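Local atomic coordinates of periplasmic binding protein (Agrobacterium tumefaciens str. B6, PDB entry 5L9G), a protein that binds the opine mannopine in the periplasm and probably delivers it to an ABC transporter for uptake. Residues Gly91-Ile100 against Ile256-Met267; Thr123-Thr131 against Gly237-Asn245. All coordinates share one frame; numbering follows the deposited sequence.

Contact 1: Gly91-Ile100 against Ile256-Met267; sequences GVLEKLDPDI and IVKGAPHRDAAM
E94 reaches across to the 256-267 segment: its CG lies against V257 O, and the bend at chi2 (-71°) turns the carboxylate so that its two oxygens meet different partners. OE1 takes the backbone N-H of G259 at 2.9 Å, an almost straight bond (175°) that arrives on the anti side of the carboxylate and ties it to the type II turn V257-A260. OE2 lies at the edge of the R263 guanidinium, near its plane, 3.6 Å from NE; the two flat groups stand nearly perpendicular, 84° apart. D97 adds a long salt bridge from OD1 to R263 NH1, and D264 holds NH2 from within the helix, so three carboxylates share one guanidinium.

M267 packs beside this network. Its doubly bent chain sets CE over one face of that guanidinium, toward its rim, and leaves SD 3.5 Å from L96 CD2, while the N-H of D97 points at SD in a weak hydrogen bond. The I100 side chain crosses that of M267 at about a right angle, its CD1 on SD, and I256 CD1 packs on L96 CD2 at 3.8 Å. The backbones join in a single bridge between L93 and V257: E94 N gives to I256 O (2.7 Å) and K258 N to V92 O (2.8 Å), with a water linking E94 O to I256 N. L93 and V257 both rest on I77 of strand 76-80. The loop after helix 84-89 is thus fastened to the start of helix 263-273 by charged and apolar contacts, and R263 would probably favour the ionised form of the carboxylates around it.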
loop_
_atom_site.group_PDB
_atom_site.type_symbol
_atom_site.label_atom_id
_atom_site.label_comp_id
_atom_site.label_asym_id
_atom_site.label_seq_id
_atom_site.Cartn_x
_atom_site.Cartn_y
_atom_site.Cartn_z
ATOM N N GLY A 91 -15.619 6.954 -12.405
ATOM C CA GLY A 91 -15.527 8.363 -12.779
ATOM C C GLY A 91 -15.023 9.256 -11.663
ATOM O O GLY A 91 -15.415 10.422 -11.573
ATOM N N VAL A 92 -14.136 8.720 -10.810
ATOM C CA VAL A 92 -13.585 9.435 -9.651
ATOM C C VAL A 92 -12.285 10.189 -10.001
ATOM O O VAL A 92 -11.910 11.128 -9.296
ATOM C CB VAL A 92 -13.428 8.454 -8.447
ATOM C CG1 VAL A 92 -12.818 9.124 -7.213
ATOM C CG2 VAL A 92 -14.774 7.837 -8.095
ATOM N N LEU A 93 -11.633 9.816 -11.115
ATOM C CA LEU A 93 -10.329 10.385 -11.460
ATOM C C LEU A 93 -10.296 11.270 -12.694
ATOM O O LEU A 93 -10.915 10.949 -13.709
ATOM C CB LEU A 93 -9.297 9.237 -11.616
ATOM C CG LEU A 93 -9.167 8.233 -10.451
ATOM C CD1 LEU A 93 -8.050 7.226 -10.717
ATOM C CD2 LEU A 93 -8.897 8.955 -9.093
ATOM N N GLU A 94 -9.537 12.376 -12.611
ATOM C CA GLU A 94 -9.278 13.269 -13.735
ATOM C C GLU A 94 -8.229 12.587 -14.609
ATOM O O GLU A 94 -7.342 11.913 -14.070
ATOM C CB GLU A 94 -8.675 14.594 -13.257
ATOM C CG GLU A 94 -9.677 15.613 -12.749
ATOM C CD GLU A 94 -10.596 16.288 -13.755
ATOM O OE1 GLU A 94 -11.566 16.936 -13.304
ATOM O OE2 GLU A 94 -10.352 16.183 -14.979
ATOM N N LYS A 95 -8.307 12.774 -15.941
ATOM C CA LYS A 95 -7.273 12.258 -16.842
ATOM C C LYS A 95 -6.093 13.228 -16.701
ATOM O O LYS A 95 -6.303 14.447 -16.682
ATOM C CB LYS A 95 -7.763 12.197 -18.309
ATOM C CG LYS A 95 -8.035 10.779 -18.797
ATOM C CD LYS A 95 -9.465 10.350 -18.491
ATOM C CE LYS A 95 -9.734 8.900 -18.801
ATOM N NZ LYS A 95 -10.933 8.416 -18.070
ATOM N N LEU A 96 -4.880 12.706 -16.526
ATOM C CA LEU A 96 -3.700 13.557 -16.347
ATOM C C LEU A 96 -3.168 14.099 -17.674
ATOM O O LEU A 96 -3.388 13.476 -18.720
ATOM C CB LEU A 96 -2.601 12.794 -15.579
ATOM C CG LEU A 96 -2.969 12.355 -14.151
ATOM C CD1 LEU A 96 -1.895 11.479 -13.553
ATOM C CD2 LEU A 96 -3.194 13.554 -13.228
ATOM N N ASP A 97 -2.460 15.255 -17.632
ATOM C CA ASP A 97 -1.838 15.886 -18.805
ATOM C C ASP A 97 -0.888 14.877 -19.485
ATOM O O ASP A 97 -0.325 14.024 -18.786
ATOM C CB ASP A 97 -1.096 17.181 -18.425
ATOM C CG ASP A 97 -1.984 18.395 -18.161
ATOM O OD1 ASP A 97 -3.218 18.291 -18.361
ATOM O OD2 ASP A 97 -1.444 19.449 -17.755
ATOM N N PRO A 98 -0.755 14.914 -20.834
ATOM C CA PRO A 98 0.025 13.876 -21.532
ATOM C C PRO A 98 1.438 13.572 -21.021
ATOM O O PRO A 98 1.739 12.395 -20.781
ATOM C CB PRO A 98 0.064 14.376 -22.976
ATOM C CG PRO A 98 -1.160 15.185 -23.127
ATOM C CD PRO A 98 -1.406 15.829 -21.801
ATOM N N ASP A 99 2.310 14.590 -20.887
ATOM C CA ASP A 99 3.694 14.327 -20.491
ATOM C C ASP A 99 3.999 14.735 -19.036
ATOM O O ASP A 99 5.055 15.315 -18.768
ATOM C CB ASP A 99 4.681 14.966 -21.502
ATOM C CG ASP A 99 4.669 14.363 -22.908
ATOM O OD1 ASP A 99 4.451 13.132 -23.034
ATOM O OD2 ASP A 99 4.929 15.110 -23.878
ATOM N N ILE A 100 3.095 14.383 -18.096
ATOM C CA ILE A 100 3.232 14.684 -16.658
ATOM C C ILE A 100 4.545 14.072 -16.091
ATOM O O ILE A 100 5.194 14.681 -15.240
ATOM C CB ILE A 100 1.944 14.321 -15.862
ATOM C CG1 ILE A 100 1.983 14.877 -14.421
ATOM C CG2 ILE A 100 1.623 12.820 -15.900
ATOM C CD1 ILE A 100 0.652 15.387 -13.889
ATOM N N ILE A 256 -5.673 12.746 -9.559
ATOM C CA ILE A 256 -6.389 13.998 -9.311
ATOM C C ILE A 256 -7.877 13.680 -9.350
ATOM O O ILE A 256 -8.328 12.976 -10.249
ATOM C CB ILE A 256 -5.918 15.140 -10.250
ATOM C CG1 ILE A 256 -4.474 15.557 -9.849
ATOM C CG2 ILE A 256 -6.885 16.348 -10.205
ATOM C CD1 ILE A 256 -3.742 16.455 -10.830
ATOM N N VAL A 257 -8.613 14.113 -8.320
ATOM C CA VAL A 257 -10.047 13.851 -8.169
ATOM C C VAL A 257 -10.850 14.560 -9.270
ATOM O O VAL A 257 -10.583 15.727 -9.571
ATOM C CB VAL A 257 -10.552 14.195 -6.735
ATOM C CG1 VAL A 257 -12.016 13.792 -6.546
ATOM C CG2 VAL A 257 -9.684 13.524 -5.673
ATOM N N LYS A 258 -11.800 13.829 -9.903
ATOM C CA LYS A 258 -12.684 14.378 -10.941
ATOM C C LYS A 258 -13.443 15.563 -10.342
ATOM O O LYS A 258 -14.107 15.414 -9.317
ATOM C CB LYS A 258 -13.659 13.303 -11.442
ATOM C CG LYS A 258 -14.446 13.719 -12.689
ATOM C CD LYS A 258 -13.908 13.031 -13.933
ATOM C CE LYS A 258 -14.308 13.740 -15.201
ATOM N NZ LYS A 258 -13.736 13.070 -16.396
ATOM N N GLY A 259 -13.303 16.728 -10.970
ATOM C CA GLY A 259 -13.933 17.959 -10.516
ATOM C C GLY A 259 -13.154 18.658 -9.419
ATOM O O GLY A 259 -13.722 19.502 -8.713
ATOM N N ALA A 260 -11.835 18.323 -9.277
ATOM C CA ALA A 260 -10.922 18.918 -8.284
ATOM C C ALA A 260 -11.036 20.453 -8.364
ATOM O O ALA A 260 -10.953 21.000 -9.469
ATOM C CB ALA A 260 -9.488 18.504 -8.553
ATOM N N PRO A 261 -11.243 21.161 -7.227
ATOM C CA PRO A 261 -11.411 22.631 -7.302
ATOM C C PRO A 261 -10.191 23.405 -7.806
ATOM O O PRO A 261 -10.342 24.475 -8.395
ATOM C CB PRO A 261 -11.802 23.030 -5.872
ATOM C CG PRO A 261 -11.342 21.897 -5.016
ATOM C CD PRO A 261 -11.391 20.663 -5.841
ATOM N N HIS A 262 -8.990 22.864 -7.580
ATOM C CA HIS A 262 -7.729 23.483 -7.992
ATOM C C HIS A 262 -7.006 22.533 -8.933
ATOM O O HIS A 262 -5.800 22.318 -8.793
ATOM C CB HIS A 262 -6.864 23.813 -6.757
ATOM C CG HIS A 262 -7.628 24.436 -5.632
ATOM N ND1 HIS A 262 -7.942 25.780 -5.634
ATOM C CD2 HIS A 262 -8.130 23.870 -4.509
ATOM C CE1 HIS A 262 -8.607 25.997 -4.511
ATOM N NE2 HIS A 262 -8.741 24.880 -3.797
ATOM N N ARG A 263 -7.766 21.966 -9.899
ATOM C CA ARG A 263 -7.324 20.973 -10.885
ATOM C C ARG A 263 -6.002 21.331 -11.591
ATOM O O ARG A 263 -5.082 20.517 -11.579
ATOM C CB ARG A 263 -8.454 20.710 -11.903
ATOM C CG ARG A 263 -8.180 19.578 -12.893
ATOM C CD ARG A 263 -8.911 19.850 -14.196
ATOM N NE ARG A 263 -8.346 19.130 -15.340
ATOM C CZ ARG A 263 -7.268 19.509 -16.024
ATOM N NH1 ARG A 263 -6.844 18.793 -17.057
ATOM N NH2 ARG A 263 -6.591 20.593 -15.664
ATOM N N ASP A 264 -5.898 22.549 -12.168
ATOM C CA ASP A 264 -4.712 22.990 -12.916
ATOM C C ASP A 264 -3.458 23.158 -12.031
ATOM O O ASP A 264 -2.392 22.649 -12.397
ATOM C CB ASP A 264 -5.030 24.252 -13.730
ATOM C CG ASP A 264 -6.364 24.133 -14.441
ATOM O OD1 ASP A 264 -6.444 23.372 -15.430
ATOM O OD2 ASP A 264 -7.357 24.698 -13.933
ATOM N N ALA A 265 -3.588 23.796 -10.849
ATOM C CA ALA A 265 -2.479 23.956 -9.903
ATOM C C ALA A 265 -2.019 22.567 -9.390
ATOM O O ALA A 265 -0.813 22.314 -9.250
ATOM C CB ALA A 265 -2.907 24.835 -8.736
ATOM N N ALA A 266 -2.988 21.657 -9.151
ATOM C CA ALA A 266 -2.727 20.285 -8.708
ATOM C C ALA A 266 -1.898 19.515 -9.752
ATOM O O ALA A 266 -0.986 18.784 -9.377
ATOM C CB ALA A 266 -4.034 19.559 -8.432
ATOM N N MET A 267 -2.185 19.715 -11.059
ATOM C CA MET A 267 -1.448 19.089 -12.159
ATOM C C MET A 267 0.039 19.514 -12.117
ATOM O O MET A 267 0.920 18.650 -12.187
ATOM C CB MET A 267 -2.107 19.427 -13.518
ATOM C CG MET A 267 -1.833 18.415 -14.597
ATOM S SD MET A 267 -2.757 16.860 -14.423
ATOM C CE MET A 267 -4.305 17.321 -15.137
HETATM O O HOH W 1 -5.558 11.441 -12.125
#

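Contact 2: Thr123-Thr131 against Gly237-Asn245; sequences TLIAWNKKT and GANFAYTFN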
loop_
_atom_site.group_PDB
_atom_site.type_symbol
_atom_site.label_atom_id
_atom_site.label_comp_id
_atom_site.label_asym_id
_atom_site.label_seq_id
_atom_site.Cartn_x
_atom_site.Cartn_y
_atom_site.Cartn_z
ATOM N N THR A 123 3.426 -5.589 1.364
ATOM C CA THR A 123 2.395 -6.018 2.311
ATOM C C THR A 123 2.987 -7.336 2.809
ATOM O O THR A 123 3.061 -8.300 2.044
ATOM C CB THR A 123 1.054 -6.184 1.621
ATOM O OG1 THR A 123 0.651 -4.914 1.101
ATOM C CG2 THR A 123 -0.002 -6.702 2.562
ATOM N N LEU A 124 3.503 -7.341 4.044
ATOM C CA LEU A 124 4.294 -8.457 4.544
ATOM C C LEU A 124 3.877 -8.960 5.925
ATOM O O LEU A 124 3.072 -8.324 6.594
ATOM C CB LEU A 124 5.818 -8.053 4.523
ATOM C CG LEU A 124 6.215 -6.721 5.220
ATOM C CD1 LEU A 124 6.060 -6.804 6.755
ATOM C CD2 LEU A 124 7.673 -6.371 4.912
ATOM N N ILE A 125 4.491 -10.080 6.357
ATOM C CA ILE A 125 4.251 -10.736 7.649
ATOM C C ILE A 125 5.242 -10.222 8.678
ATOM O O ILE A 125 6.442 -10.333 8.467
ATOM C CB ILE A 125 4.426 -12.287 7.495
ATOM C CG1 ILE A 125 3.428 -12.862 6.487
ATOM C CG2 ILE A 125 4.339 -13.042 8.863
ATOM C CD1 ILE A 125 3.914 -14.212 5.852
ATOM N N ALA A 126 4.742 -9.785 9.828
ATOM C CA ALA A 126 5.573 -9.384 10.973
ATOM C C ALA A 126 5.066 -10.163 12.173
ATOM O O ALA A 126 3.863 -10.433 12.263
ATOM C CB ALA A 126 5.438 -7.884 11.247
ATOM N N TRP A 127 5.966 -10.522 13.092
ATOM C CA TRP A 127 5.557 -11.259 14.278
ATOM C C TRP A 127 6.201 -10.729 15.530
ATOM O O TRP A 127 7.278 -10.109 15.494
ATOM C CB TRP A 127 5.798 -12.765 14.124
ATOM C CG TRP A 127 7.241 -13.166 14.258
ATOM C CD1 TRP A 127 7.912 -13.465 15.410
ATOM C CD2 TRP A 127 8.210 -13.246 13.193
ATOM N NE1 TRP A 127 9.233 -13.759 15.126
ATOM C CE2 TRP A 127 9.435 -13.653 13.771
ATOM C CE3 TRP A 127 8.145 -13.069 11.798
ATOM C CZ2 TRP A 127 10.592 -13.878 13.001
ATOM C CZ3 TRP A 127 9.286 -13.297 11.035
ATOM C CH2 TRP A 127 10.495 -13.683 11.634
ATOM N N ASN A 128 5.539 -11.019 16.648
ATOM C CA ASN A 128 5.933 -10.586 17.961
ATOM C C ASN A 128 7.025 -11.512 18.478
ATOM O O ASN A 128 6.770 -12.711 18.700
ATOM C CB ASN A 128 4.694 -10.660 18.873
ATOM C CG ASN A 128 4.862 -9.975 20.186
ATOM O OD1 ASN A 128 5.965 -9.887 20.739
ATOM N ND2 ASN A 128 3.755 -9.462 20.705
ATOM N N LYS A 129 8.241 -10.956 18.698
ATOM C CA LYS A 129 9.357 -11.761 19.227
ATOM C C LYS A 129 9.167 -12.192 20.697
ATOM O O LYS A 129 9.732 -13.203 21.127
ATOM C CB LYS A 129 10.710 -11.053 19.016
ATOM C CG LYS A 129 11.073 -10.903 17.535
ATOM C CD LYS A 129 12.266 -9.958 17.317
ATOM C CE LYS A 129 13.575 -10.532 17.773
ATOM N NZ LYS A 129 14.613 -9.475 17.845
ATOM N N LYS A 130 8.336 -11.455 21.469
ATOM C CA LYS A 130 8.035 -11.872 22.833
ATOM C C LYS A 130 7.220 -13.193 22.753
ATOM O O LYS A 130 7.482 -14.127 23.504
ATOM C CB LYS A 130 7.246 -10.795 23.589
ATOM C CG LYS A 130 6.978 -11.183 25.044
ATOM C CD LYS A 130 5.847 -10.381 25.672
ATOM C CE LYS A 130 5.150 -11.145 26.786
ATOM N NZ LYS A 130 6.114 -11.680 27.798
ATOM N N THR A 131 6.305 -13.289 21.762
ATOM C CA THR A 131 5.471 -14.487 21.626
ATOM C C THR A 131 6.221 -15.714 21.089
ATOM O O THR A 131 6.069 -16.790 21.653
ATOM C CB THR A 131 4.225 -14.172 20.762
ATOM O OG1 THR A 131 3.685 -12.926 21.205
ATOM C CG2 THR A 131 3.165 -15.297 20.832
ATOM N N GLY A 237 11.144 0.953 19.007
ATOM C CA GLY A 237 11.348 0.001 20.090
ATOM C C GLY A 237 10.499 -1.259 20.093
ATOM O O GLY A 237 10.653 -2.060 21.019
ATOM N N ALA A 238 9.618 -1.482 19.076
ATOM C CA ALA A 238 8.795 -2.702 19.061
ATOM C C ALA A 238 9.673 -3.961 18.942
ATOM O O ALA A 238 10.609 -3.982 18.152
ATOM C CB ALA A 238 7.797 -2.657 17.912
ATOM N N ASN A 239 9.376 -4.986 19.753
ATOM C CA ASN A 239 10.115 -6.239 19.763
ATOM C C ASN A 239 9.473 -7.205 18.755
ATOM O O ASN A 239 8.926 -8.263 19.130
ATOM C CB ASN A 239 10.164 -6.849 21.183
ATOM C CG ASN A 239 11.102 -8.023 21.296
ATOM O OD1 ASN A 239 11.970 -8.232 20.454
ATOM N ND2 ASN A 239 10.910 -8.857 22.306
ATOM N N PHE A 240 9.519 -6.793 17.466
ATOM C CA PHE A 240 8.979 -7.547 16.354
ATOM C C PHE A 240 10.036 -7.817 15.322
ATOM O O PHE A 240 11.075 -7.143 15.269
ATOM C CB PHE A 240 7.814 -6.784 15.692
ATOM C CG PHE A 240 6.458 -7.042 16.311
ATOM C CD1 PHE A 240 6.220 -6.762 17.660
ATOM C CD2 PHE A 240 5.406 -7.526 15.540
ATOM C CE1 PHE A 240 4.957 -6.987 18.228
ATOM C CE2 PHE A 240 4.140 -7.747 16.112
ATOM C CZ PHE A 240 3.922 -7.464 17.450
ATOM N N ALA A 241 9.764 -8.807 14.493
ATOM C CA ALA A 241 10.623 -9.163 13.370
ATOM C C ALA A 241 9.707 -9.323 12.186
ATOM O O ALA A 241 8.486 -9.416 12.357
ATOM C CB ALA A 241 11.369 -10.460 13.638
ATOM N N TYR A 242 10.275 -9.313 10.985
ATOM C CA TYR A 242 9.472 -9.487 9.778
ATOM C C TYR A 242 10.288 -10.115 8.688
ATOM O O TYR A 242 11.505 -10.222 8.812
ATOM C CB TYR A 242 8.831 -8.159 9.325
ATOM C CG TYR A 242 9.812 -7.107 8.831
ATOM C CD1 TYR A 242 10.393 -6.204 9.712
ATOM C CD2 TYR A 242 10.084 -6.962 7.472
ATOM C CE1 TYR A 242 11.220 -5.172 9.255
ATOM C CE2 TYR A 242 10.912 -5.935 6.998
ATOM C CZ TYR A 242 11.477 -5.037 7.895
ATOM O OH TYR A 242 12.303 -4.019 7.439
ATOM N N THR A 243 9.614 -10.545 7.630
ATOM C CA THR A 243 10.243 -11.155 6.458
ATOM C C THR A 243 9.566 -10.609 5.198
ATOM O O THR A 243 8.400 -10.217 5.238
ATOM C CB THR A 243 10.118 -12.708 6.524
ATOM O OG1 THR A 243 10.691 -13.261 5.356
ATOM C CG2 THR A 243 8.662 -13.196 6.610
ATOM N N PHE A 244 10.277 -10.647 4.069
ATOM C CA PHE A 244 9.676 -10.294 2.779
ATOM C C PHE A 244 9.148 -11.576 2.102
ATOM O O PHE A 244 8.556 -11.481 1.019
ATOM C CB PHE A 244 10.698 -9.601 1.855
ATOM C CG PHE A 244 10.959 -8.156 2.229
ATOM C CD1 PHE A 244 10.136 -7.138 1.755
ATOM C CD2 PHE A 244 12.039 -7.813 3.033
ATOM C CE1 PHE A 244 10.383 -5.795 2.098
ATOM C CE2 PHE A 244 12.280 -6.479 3.379
ATOM C CZ PHE A 244 11.453 -5.478 2.912
ATOM N N ASN A 245 9.387 -12.779 2.713
ATOM C CA ASN A 245 8.899 -14.034 2.115
ATOM C C ASN A 245 7.371 -14.006 2.010
ATOM O O ASN A 245 6.705 -13.691 3.001
ATOM C CB ASN A 245 9.334 -15.257 2.931
ATOM C CG ASN A 245 9.069 -16.542 2.187
ATOM O OD1 ASN A 245 9.583 -16.759 1.080
ATOM N ND2 ASN A 245 8.162 -17.358 2.711
HETATM O O HOH W 2 5.991 -11.278 4.219
#
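Antiparallel pairing of strands 115-128 and 240-256 brings 123-128 alongside 240-244, the directions of these short segments 157° apart, close to antiparallel. W127 and A241 form a hydrogen-bonded pair, with W127 N to A241 O at 2.8 Å and A241 N to W127 O at 3.0 Å. The W127 indole, with CG between the backbone N and carbonyl carbon (chi1 76°), folds back over the partner strand and receives A241 CB on one face, 3.8 Å from the centroid of its six-membered ring. Its NE1 bonds to G133 O beyond the strand.

Across the sheet, the non-hydrogen-bonded pairs A126-Y242 and N128-F240 turn their side chains the other way. The F240 ring turns one face to the backbone of N128: N128 CA sits almost directly over the ring centre, 3.6 Å away, a CH-pi contact, and the amide of N128 is inclined 29° to the ring. L124 CD2 bridges two aromatic rings, 3.6 Å from Y242 CD2 and over one face of F244.

These strands belong to the mixed sheet of a periplasmic binding protein; on the face of A126 and Y242, V230 of helix 227-235 touches both. Where strand 115-128 passes into helix 129-132, N128 is the N-cap, its OD1 accepting K130 N, while ND2 is held by V220 O. K129 N donates to N239 O (2.8 Å), and the K129 side chain crosses that of N239 at about a right angle. Towards the other end a water accepts the N-H of I125 and donates to T243 O and N245 O, joining the strands where N245 N closes an ST turn on T243 OG1.

How the contacts relate
The contacts lie on opposite sides of the chain's centre, their own centres 39 Å apart, yet strand 240-256 runs from one to the other: its beginning pairs in contact 2, and its last residue, I256, enters contact 1. Both are partly buried. In contact 1 D97 and K258 are exposed while M267 and I256 are buried; in contact 2 L124, W127 and F240 are buried and the exposed residues lie at the N239 and K130 end. Contact 1 relies on carboxylates around R263, with M267 packed against one face of its guanidinium; contact 2 is regular strand pairing, with aromatic faces met by CH groups and no salt bridge between its segments. Neither reaches mannopine: the L93 and L124 side chains stay about 9 and 10 Å away.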